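Local structure of Galactose/lactose metabolism regulatory protein GAL80 (3BTV) at residues P20-F25 and T89-V94; S48-T53 and Q373-F378; D263-Q268 and C280-G285. The protein represses the galactose and lactose metabolic genes of yeast by binding GAL4 and blocking its transcriptional activation when no inducing sugar is present. The protein carries 1 engineered substitution. All coordinates share one frame; numbering follows the deposited sequence.

Contact 1 of 3, residues P20-F25 and T89-V94; sequences PIRVGF and TIDMIV
R22 sets CG beside its backbone N (chi1 -61°) and bends at chi3 (-60°), while D91 carries CG anti to its carbonyl carbon (chi1 -54°); the two side chains cross obliquely and the guanidinium meets the carboxylate side-on. R22 NH2 takes the syn lone pair of D91 OD1 at 2.7 Å, and R22 NE reaches D91 OD2 at 2.9 Å, lying above the carboxylate plane. Backbone R22 N also donates to D91 OD2 (2.8 Å). Over one guanidinium face lie the T89 backbone and I90 N. R22 O is doubly gripped, by D91 N from above the carbonyl plane and by M92 N almost along the C=O axis. From here strands 21-25 and 92-94 run parallel, G24 N bonding to M92 O and G24 O receiving V94 N at 2.9 Å: these are the first and fourth strands of the Rossmann-fold sheet, adjacent at its centre. I90 CG2 lies 3.6 Å from G24 N, and I90 CD1 crowds the place where a CB on G24 would sit. On the face bearing V23, F25, M92 and V94, V94 CB lies 3.9 Å from the F25 ring centroid in a CH-pi contact, and V94 CG2 packs 3.7 Å from V23 CG1. Helix 363-380 lies over this face, I375 touching M92 and Y372 touching V94.

Contact 2 of 3, residues S48-T53 and Q373-F378; sequences SQFQIT and QSISDF
This is a small strand-to-helix packing contact, made where the start of strand 50-56 in the Rossmann sheet meets helix 363-380 from far along the chain; no hydrogen bond joins the two segments. Q49 and F50 provide one side, S376 and I375 most of the other. Q49 places CG beside its backbone N and then bends at chi2 (99°), which lays its aliphatic part along S376: Q49 CB is 3.7 Å from S376 CB, and Q49 CG is 3.7 Å from S376 OG. The far end of the F50 ring comes nearest the helix. There I375 CG2 meets the ring edge, 4.2 Å from F50 CZ, the two side chains crossing at about a right angle, while S376 CB lies 4.0 Å from F50 CE1. One helical turn before S376, Y372 adds an edge-to-face ring contact with F50, and I21 and V23 of the neighbouring strand pack on the same phenylalanine. A helix packed against a parallel sheet is characteristic of an alpha/beta layered fold, here the Rossmann fold, with the helix contributed by a much later part of the chain.

Contact 3 of 3, residues D263-Q268 and C280-G285; sequences DHLLFQ and CSFKGG
Strands 264-268 and 280-283 run antiparallel, in register L265 with F282 and F267 with C280 as hydrogen-bonded pairs. L265 N donates to F282 O and F282 N to L265 O, both at 2.9 Å and nearly straight; F267 N and C280 O are 2.8 Å apart. C280 N approaches F267 O almost along the C=O axis, at 2.7 Å, though the N-H...O angle is only 130°. Beyond H264 and K283, a weak bond from G284 N to D263 O extends the pairing. H264, with CG anti to its backbone N (chi1 -152°), turns its ring over the neighbouring strand, so that F282 O lies 3.3 Å above the ring plane, over its centre. S281 OG meets the edge of this imidazole, and the K283 side chain packs against the ring. On the other face, C280 CB touches the edge of the F267 ring, 3.9 Å from F267 CD2, and L265 CB packs against F282 CB. D263 and H264 both face F237 in a classic beta bulge; D263 OD2 forms a salt bridge with K259 and accepts from I240 N. The hairpin lies between strands 176-184 and 229-237 of the mixed sheet. Helix 209-225 packs on the face of L265, F267 and F282, and V418 of helix 405-424 touches the first two, whereas on the opposite face H264, L266 and K283 pack on the second subunit.

Overall arrangement
Contacts 1 and 2 adjoin, their centres 9 Å apart, and share one parallel sheet: strand 21-26 stands between 50-56 and 92-95, so I21 N bonds to Q49 O and T53 OG1 to T89 O across them. Along the chain their segments alternate, and the helix of contact 2 returns to the N-terminal domain only after all but the last strand of the mixed sheet. Contact 3, a hairpin in that second sheet, lies between the two segments of contact 2 in sequence, yet its centre is about 37 Å from that contact and about 38 Å from contact 1. The Rossmann part is thus tied to a late helix, while the distant sheet meets the second subunit.

Contact 1 of 3, residues P20-F25 and T89-V94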
loop_
_atom_site.group_PDB
_atom_site.type_symbol
_atom_site.label_atom_id
_atom_site.label_comp_id
_atom_site.label_asym_id
_atom_site.label_seq_id
_atom_site.Cartn_x
_atom_site.Cartn_y
_atom_site.Cartn_z
ATOM N N PRO B 20 28.898 -1.337 -38.911
ATOM C CA PRO B 20 27.455 -1.261 -38.641
ATOM C C PRO B 20 26.820 -2.602 -38.280
ATOM O O PRO B 20 27.054 -3.609 -38.952
ATOM C CB PRO B 20 26.874 -0.766 -39.970
ATOM C CG PRO B 20 27.986 -0.066 -40.635
ATOM C CD PRO B 20 29.229 -0.808 -40.246
ATOM N N ILE B 21 26.012 -2.597 -37.223
ATOM C CA ILE B 21 25.259 -3.777 -36.811
ATOM C C ILE B 21 24.073 -3.999 -37.753
ATOM O O ILE B 21 23.189 -3.149 -37.859
ATOM C CB ILE B 21 24.777 -3.636 -35.351
ATOM C CG1 ILE B 21 25.973 -3.413 -34.425
ATOM C CG2 ILE B 21 24.002 -4.862 -34.910
ATOM C CD1 ILE B 21 25.597 -3.215 -32.978
ATOM N N ARG B 22 24.071 -5.131 -38.454
ATOM C CA ARG B 22 23.024 -5.436 -39.431
ATOM C C ARG B 22 21.766 -5.990 -38.760
ATOM O O ARG B 22 21.814 -7.027 -38.095
ATOM C CB ARG B 22 23.538 -6.426 -40.477
ATOM C CG ARG B 22 24.726 -5.928 -41.292
ATOM C CD ARG B 22 25.200 -6.996 -42.266
ATOM N NE ARG B 22 25.619 -8.215 -41.579
ATOM C CZ ARG B 22 25.872 -9.371 -42.186
ATOM N NH1 ARG B 22 25.745 -9.474 -43.502
ATOM N NH2 ARG B 22 26.250 -10.426 -41.479
ATOM N N VAL B 23 20.640 -5.309 -38.956
ATOM C CA VAL B 23 19.417 -5.619 -38.217
ATOM C C VAL B 23 18.260 -6.129 -39.077
ATOM O O VAL B 23 17.859 -5.478 -40.039
ATOM C CB VAL B 23 18.930 -4.381 -37.429
ATOM C CG1 VAL B 23 17.688 -4.714 -36.613
ATOM C CG2 VAL B 23 20.038 -3.860 -36.534
ATOM N N GLY B 24 17.721 -7.290 -38.702
ATOM C CA GLY B 24 16.526 -7.849 -39.315
ATOM C C GLY B 24 15.309 -7.621 -38.429
ATOM O O GLY B 24 15.325 -7.930 -37.237
ATOM N N PHE B 25 14.241 -7.094 -39.016
ATOM C CA PHE B 25 13.105 -6.642 -38.226
ATOM C C PHE B 25 11.785 -7.358 -38.533
ATOM O O PHE B 25 11.338 -7.416 -39.685
ATOM C CB PHE B 25 12.930 -5.143 -38.412
ATOM C CG PHE B 25 12.614 -4.426 -37.149
ATOM C CD1 PHE B 25 11.325 -4.411 -36.656
ATOM C CD2 PHE B 25 13.612 -3.783 -36.442
ATOM C CE1 PHE B 25 11.031 -3.757 -35.483
ATOM C CE2 PHE B 25 13.329 -3.132 -35.268
ATOM C CZ PHE B 25 12.036 -3.113 -34.787
ATOM N N THR B 89 22.674 -11.966 -43.980
ATOM C CA THR B 89 22.828 -10.517 -44.026
ATOM C C THR B 89 22.395 -9.890 -42.708
ATOM O O THR B 89 22.395 -8.668 -42.568
ATOM C CB THR B 89 22.003 -9.897 -45.167
ATOM O OG1 THR B 89 20.615 -10.195 -44.972
ATOM C CG2 THR B 89 22.451 -10.453 -46.512
ATOM N N ILE B 90 22.036 -10.735 -41.745
ATOM C CA ILE B 90 21.463 -10.279 -40.480
ATOM C C ILE B 90 22.345 -10.580 -39.271
ATOM O O ILE B 90 22.777 -11.715 -39.068
ATOM C CB ILE B 90 20.089 -10.924 -40.220
ATOM C CG1 ILE B 90 19.146 -10.693 -41.401
ATOM C CG2 ILE B 90 19.484 -10.374 -38.934
ATOM C CD1 ILE B 90 17.853 -11.483 -41.307
ATOM N N ASP B 91 22.588 -9.559 -38.455
ATOM C CA ASP B 91 23.393 -9.711 -37.244
ATOM C C ASP B 91 22.532 -9.675 -35.983
ATOM O O ASP B 91 22.778 -10.407 -35.022
ATOM C CB ASP B 91 24.444 -8.608 -37.166
ATOM C CG ASP B 91 25.292 -8.529 -38.413
ATOM O OD1 ASP B 91 25.547 -9.586 -39.029
ATOM O OD2 ASP B 91 25.706 -7.406 -38.772
ATOM N N MET B 92 21.532 -8.804 -35.987
ATOM C CA MET B 92 20.614 -8.700 -34.865
ATOM C C MET B 92 19.167 -8.804 -35.320
ATOM O O MET B 92 18.726 -8.053 -36.191
ATOM C CB MET B 92 20.819 -7.387 -34.114
ATOM C CG MET B 92 19.738 -7.126 -33.063
ATOM S SD MET B 92 19.966 -5.610 -32.098
ATOM C CE MET B 92 21.372 -6.069 -31.099
ATOM N N ILE B 93 18.427 -9.735 -34.729
ATOM C CA ILE B 93 17.007 -9.866 -35.033
ATOM C C ILE B 93 16.181 -9.184 -33.951
ATOM O O ILE B 93 16.416 -9.385 -32.759
ATOM C CB ILE B 93 16.584 -11.342 -35.188
ATOM C CG1 ILE B 93 17.170 -11.922 -36.481
ATOM C CG2 ILE B 93 15.074 -11.468 -35.196
ATOM C CD1 ILE B 93 16.988 -13.421 -36.626
ATOM N N VAL B 94 15.234 -8.354 -34.377
ATOM C CA VAL B 94 14.330 -7.684 -33.454
ATOM C C VAL B 94 12.909 -8.173 -33.689
ATOM O O VAL B 94 12.416 -8.140 -34.812
ATOM C CB VAL B 94 14.359 -6.157 -33.640
ATOM C CG1 VAL B 94 13.506 -5.485 -32.575
ATOM C CG2 VAL B 94 15.782 -5.648 -33.573
#

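Contact 2 of 3, residues S48-T53 and Q373-F378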
loop_
_atom_site.group_PDB
_atom_site.type_symbol
_atom_site.label_atom_id
_atom_site.label_comp_id
_atom_site.label_asym_id
_atom_site.label_seq_id
_atom_site.Cartn_x
_atom_site.Cartn_y
_atom_site.Cartn_z
ATOM N N SER B 48 25.006 4.953 -37.929
ATOM C CA SER B 48 26.351 4.405 -38.014
ATOM C C SER B 48 26.399 3.000 -37.431
ATOM O O SER B 48 26.807 2.048 -38.104
ATOM C CB SER B 48 27.336 5.305 -37.272
ATOM O OG SER B 48 27.185 6.654 -37.677
ATOM N N GLN B 49 25.965 2.881 -36.179
ATOM C CA GLN B 49 26.056 1.625 -35.443
ATOM C C GLN B 49 25.050 0.568 -35.890
ATOM O O GLN B 49 25.250 -0.619 -35.638
ATOM C CB GLN B 49 25.894 1.870 -33.941
ATOM C CG GLN B 49 26.954 2.758 -33.322
ATOM C CD GLN B 49 26.490 4.188 -33.160
ATOM O OE1 GLN B 49 26.609 4.770 -32.083
ATOM N NE2 GLN B 49 25.945 4.762 -34.228
ATOM N N PHE B 50 23.971 0.995 -36.542
ATOM C CA PHE B 50 22.920 0.067 -36.949
ATOM C C PHE B 50 22.436 0.303 -38.372
ATOM O O PHE B 50 22.307 1.443 -38.816
ATOM C CB PHE B 50 21.724 0.166 -36.001
ATOM C CG PHE B 50 22.017 -0.264 -34.589
ATOM C CD1 PHE B 50 22.276 0.677 -33.603
ATOM C CD2 PHE B 50 22.014 -1.605 -34.245
ATOM C CE1 PHE B 50 22.538 0.292 -32.299
ATOM C CE2 PHE B 50 22.272 -2.001 -32.945
ATOM C CZ PHE B 50 22.533 -1.051 -31.969
ATOM N N GLN B 51 22.152 -0.788 -39.074
ATOM C CA GLN B 51 21.548 -0.716 -40.393
ATOM C C GLN B 51 20.516 -1.825 -40.584
ATOM O O GLN B 51 20.783 -2.990 -40.293
ATOM C CB GLN B 51 22.619 -0.799 -41.483
ATOM C CG GLN B 51 23.214 0.545 -41.873
ATOM C CD GLN B 51 22.160 1.528 -42.347
ATOM O OE1 GLN B 51 21.569 2.255 -41.549
ATOM N NE2 GLN B 51 21.923 1.555 -43.654
ATOM N N ILE B 52 19.339 -1.452 -41.077
ATOM C CA ILE B 52 18.282 -2.417 -41.352
ATOM C C ILE B 52 18.489 -3.085 -42.708
ATOM O O ILE B 52 18.208 -2.496 -43.752
ATOM C CB ILE B 52 16.894 -1.750 -41.296
ATOM C CG1 ILE B 52 16.566 -1.335 -39.856
ATOM C CG2 ILE B 52 15.825 -2.682 -41.828
ATOM C CD1 ILE B 52 15.241 -0.601 -39.713
ATOM N N THR B 53 18.977 -4.321 -42.683
ATOM C CA THR B 53 19.302 -5.039 -43.907
ATOM C C THR B 53 18.233 -6.062 -44.281
ATOM O O THR B 53 18.241 -6.605 -45.384
ATOM C CB THR B 53 20.654 -5.764 -43.787
ATOM O OG1 THR B 53 20.548 -6.817 -42.819
ATOM C CG2 THR B 53 21.748 -4.791 -43.365
ATOM N N GLN B 373 21.599 2.401 -27.645
ATOM C CA GLN B 373 22.917 2.973 -27.417
ATOM C C GLN B 373 23.765 2.042 -26.550
ATOM O O GLN B 373 24.927 1.775 -26.860
ATOM C CB GLN B 373 22.802 4.358 -26.773
ATOM C CG GLN B 373 24.120 5.098 -26.630
ATOM C CD GLN B 373 24.624 5.661 -27.949
ATOM O OE1 GLN B 373 25.624 5.194 -28.498
ATOM N NE2 GLN B 373 23.924 6.664 -28.471
ATOM N N SER B 374 23.176 1.534 -25.472
ATOM C CA SER B 374 23.908 0.673 -24.552
ATOM C C SER B 374 24.320 -0.630 -25.241
ATOM O O SER B 374 25.308 -1.264 -24.862
ATOM C CB SER B 374 23.092 0.405 -23.276
ATOM O OG SER B 374 22.197 -0.683 -23.440
ATOM N N ILE B 375 23.574 -1.013 -26.271
ATOM C CA ILE B 375 23.888 -2.222 -27.019
ATOM C C ILE B 375 25.162 -2.054 -27.853
ATOM O O ILE B 375 26.112 -2.823 -27.705
ATOM C CB ILE B 375 22.723 -2.643 -27.927
ATOM C CG1 ILE B 375 21.533 -3.101 -27.085
ATOM C CG2 ILE B 375 23.161 -3.767 -28.868
ATOM C CD1 ILE B 375 20.337 -3.567 -27.898
ATOM N N SER B 376 25.185 -1.045 -28.717
ATOM C CA SER B 376 26.347 -0.806 -29.564
ATOM C C SER B 376 27.599 -0.518 -28.739
ATOM O O SER B 376 28.689 -0.951 -29.092
ATOM C CB SER B 376 26.085 0.335 -30.548
ATOM O OG SER B 376 26.185 1.592 -29.914
ATOM N N ASP B 377 27.438 0.207 -27.639
ATOM C CA ASP B 377 28.562 0.512 -26.764
ATOM C C ASP B 377 29.174 -0.760 -26.204
ATOM O O ASP B 377 30.386 -0.856 -26.034
ATOM C CB ASP B 377 28.122 1.428 -25.631
ATOM C CG ASP B 377 27.885 2.843 -26.098
ATOM O OD1 ASP B 377 27.878 3.067 -27.327
ATOM O OD2 ASP B 377 27.711 3.730 -25.239
ATOM N N PHE B 378 28.322 -1.728 -25.898
ATOM C CA PHE B 378 28.790 -3.053 -25.539
ATOM C C PHE B 378 29.444 -3.661 -26.764
ATOM O O PHE B 378 30.540 -4.217 -26.696
ATOM C CB PHE B 378 27.615 -3.923 -25.094
ATOM C CG PHE B 378 27.902 -5.407 -25.111
ATOM C CD1 PHE B 378 28.765 -5.978 -24.182
ATOM C CD2 PHE B 378 27.283 -6.235 -26.037
ATOM C CE1 PHE B 378 29.021 -7.347 -24.191
ATOM C CE2 PHE B 378 27.534 -7.606 -26.049
ATOM C CZ PHE B 378 28.405 -8.159 -25.125
#

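Contact 3 of 3, residues D263-Q268 and C280-G285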
loop_
_atom_site.group_PDB
_atom_site.type_symbol
_atom_site.label_atom_id
_atom_site.label_comp_id
_atom_site.label_asym_id
_atom_site.label_seq_id
_atom_site.Cartn_x
_atom_site.Cartn_y
_atom_site.Cartn_z
ATOM N N ASP B 263 -8.478 -5.746 -13.174
ATOM C CA ASP B 263 -8.623 -4.298 -13.038
ATOM C C ASP B 263 -8.004 -3.759 -11.752
ATOM O O ASP B 263 -8.064 -2.556 -11.492
ATOM C CB ASP B 263 -10.092 -3.893 -13.082
ATOM C CG ASP B 263 -10.977 -4.882 -12.379
ATOM O OD1 ASP B 263 -10.927 -4.942 -11.135
ATOM O OD2 ASP B 263 -11.709 -5.611 -13.083
ATOM N N HIS B 264 -7.435 -4.633 -10.930
ATOM C CA HIS B 264 -6.694 -4.142 -9.754
ATOM C C HIS B 264 -5.715 -5.169 -9.244
ATOM O O HIS B 264 -5.979 -6.368 -9.293
ATOM C CB HIS B 264 -7.627 -3.762 -8.612
ATOM C CG HIS B 264 -7.079 -2.695 -7.718
ATOM N ND1 HIS B 264 -6.261 -2.969 -6.640
ATOM C CD2 HIS B 264 -7.236 -1.352 -7.733
ATOM C CE1 HIS B 264 -5.941 -1.840 -6.030
ATOM N NE2 HIS B 264 -6.536 -0.840 -6.664
ATOM N N LEU B 265 -4.584 -4.684 -8.752
ATOM C CA LEU B 265 -3.578 -5.531 -8.152
ATOM C C LEU B 265 -3.183 -4.936 -6.809
ATOM O O LEU B 265 -2.835 -3.743 -6.715
ATOM C CB LEU B 265 -2.338 -5.640 -9.056
ATOM C CG LEU B 265 -1.106 -6.292 -8.393
ATOM C CD1 LEU B 265 -1.321 -7.776 -8.141
ATOM C CD2 LEU B 265 0.167 -6.078 -9.199
ATOM N N LEU B 266 -3.245 -5.760 -5.771
ATOM C CA LEU B 266 -2.659 -5.414 -4.472
ATOM C C LEU B 266 -1.460 -6.302 -4.331
ATOM O O LEU B 266 -1.555 -7.512 -4.521
ATOM C CB LEU B 266 -3.613 -5.687 -3.307
ATOM C CG LEU B 266 -4.944 -4.935 -3.265
ATOM C CD1 LEU B 266 -5.806 -5.452 -2.121
ATOM C CD2 LEU B 266 -4.726 -3.433 -3.130
ATOM N N PHE B 267 -0.318 -5.715 -4.014
ATOM C CA PHE B 267 0.896 -6.507 -3.907
ATOM C C PHE B 267 1.717 -6.009 -2.746
ATOM O O PHE B 267 1.949 -4.807 -2.602
ATOM C CB PHE B 267 1.692 -6.428 -5.213
ATOM C CG PHE B 267 3.107 -6.965 -5.110
ATOM C CD1 PHE B 267 3.420 -8.241 -5.556
ATOM C CD2 PHE B 267 4.127 -6.179 -4.597
ATOM C CE1 PHE B 267 4.715 -8.721 -5.478
ATOM C CE2 PHE B 267 5.423 -6.654 -4.510
ATOM C CZ PHE B 267 5.725 -7.921 -4.953
ATOM N N GLN B 268 2.155 -6.927 -1.901
ATOM C CA GLN B 268 3.020 -6.521 -0.798
ATOM C C GLN B 268 4.098 -7.569 -0.650
ATOM O O GLN B 268 3.883 -8.736 -0.964
ATOM C CB GLN B 268 2.224 -6.317 0.496
ATOM C CG GLN B 268 1.610 -7.594 1.075
ATOM C CD GLN B 268 0.644 -7.314 2.226
ATOM O OE1 GLN B 268 0.279 -8.209 3.001
ATOM N NE2 GLN B 268 0.224 -6.072 2.332
ATOM N N CYS B 280 2.251 -2.131 -2.504
ATOM C CA CYS B 280 1.935 -1.717 -3.852
ATOM C C CYS B 280 0.476 -1.878 -4.245
ATOM O O CYS B 280 -0.136 -2.925 -4.014
ATOM C CB CYS B 280 2.814 -2.479 -4.831
ATOM S SG CYS B 280 2.353 -2.166 -6.506
ATOM N N SER B 281 -0.068 -0.837 -4.864
ATOM C CA SER B 281 -1.455 -0.870 -5.330
ATOM C C SER B 281 -1.521 -0.343 -6.758
ATOM O O SER B 281 -1.144 0.806 -7.022
ATOM C CB SER B 281 -2.334 -0.022 -4.413
ATOM O OG SER B 281 -3.695 -0.094 -4.783
ATOM N N PHE B 282 -1.993 -1.181 -7.677
ATOM C CA PHE B 282 -2.228 -0.784 -9.063
ATOM C C PHE B 282 -3.695 -0.831 -9.455
ATOM O O PHE B 282 -4.321 -1.889 -9.407
ATOM C CB PHE B 282 -1.442 -1.689 -10.005
ATOM C CG PHE B 282 -0.012 -1.279 -10.178
ATOM C CD1 PHE B 282 0.373 -0.502 -11.249
ATOM C CD2 PHE B 282 0.943 -1.677 -9.265
ATOM C CE1 PHE B 282 1.686 -0.129 -11.403
ATOM C CE2 PHE B 282 2.258 -1.312 -9.419
ATOM C CZ PHE B 282 2.628 -0.545 -10.485
ATOM N N LYS B 283 -4.225 0.315 -9.858
ATOM C CA LYS B 283 -5.580 0.425 -10.378
ATOM C C LYS B 283 -5.588 0.198 -11.877
ATOM O O LYS B 283 -4.659 0.594 -12.583
ATOM C CB LYS B 283 -6.146 1.822 -10.104
ATOM C CG LYS B 283 -5.991 2.244 -8.657
ATOM C CD LYS B 283 -6.165 3.739 -8.470
ATOM C CE LYS B 283 -7.622 4.112 -8.243
ATOM N NZ LYS B 283 -8.488 3.740 -9.395
ATOM N N GLY B 284 -6.671 -0.398 -12.353
ATOM C CA GLY B 284 -6.887 -0.672 -13.763
ATOM C C GLY B 284 -6.684 0.343 -14.882
ATOM O O GLY B 284 -5.889 0.057 -15.765
ATOM N N GLY B 285 -7.330 1.496 -15.015
ATOM C CA GLY B 285 -8.236 2.308 -14.259
ATOM C C GLY B 285 -7.585 3.663 -14.571
ATOM O O GLY B 285 -6.712 3.737 -15.443
#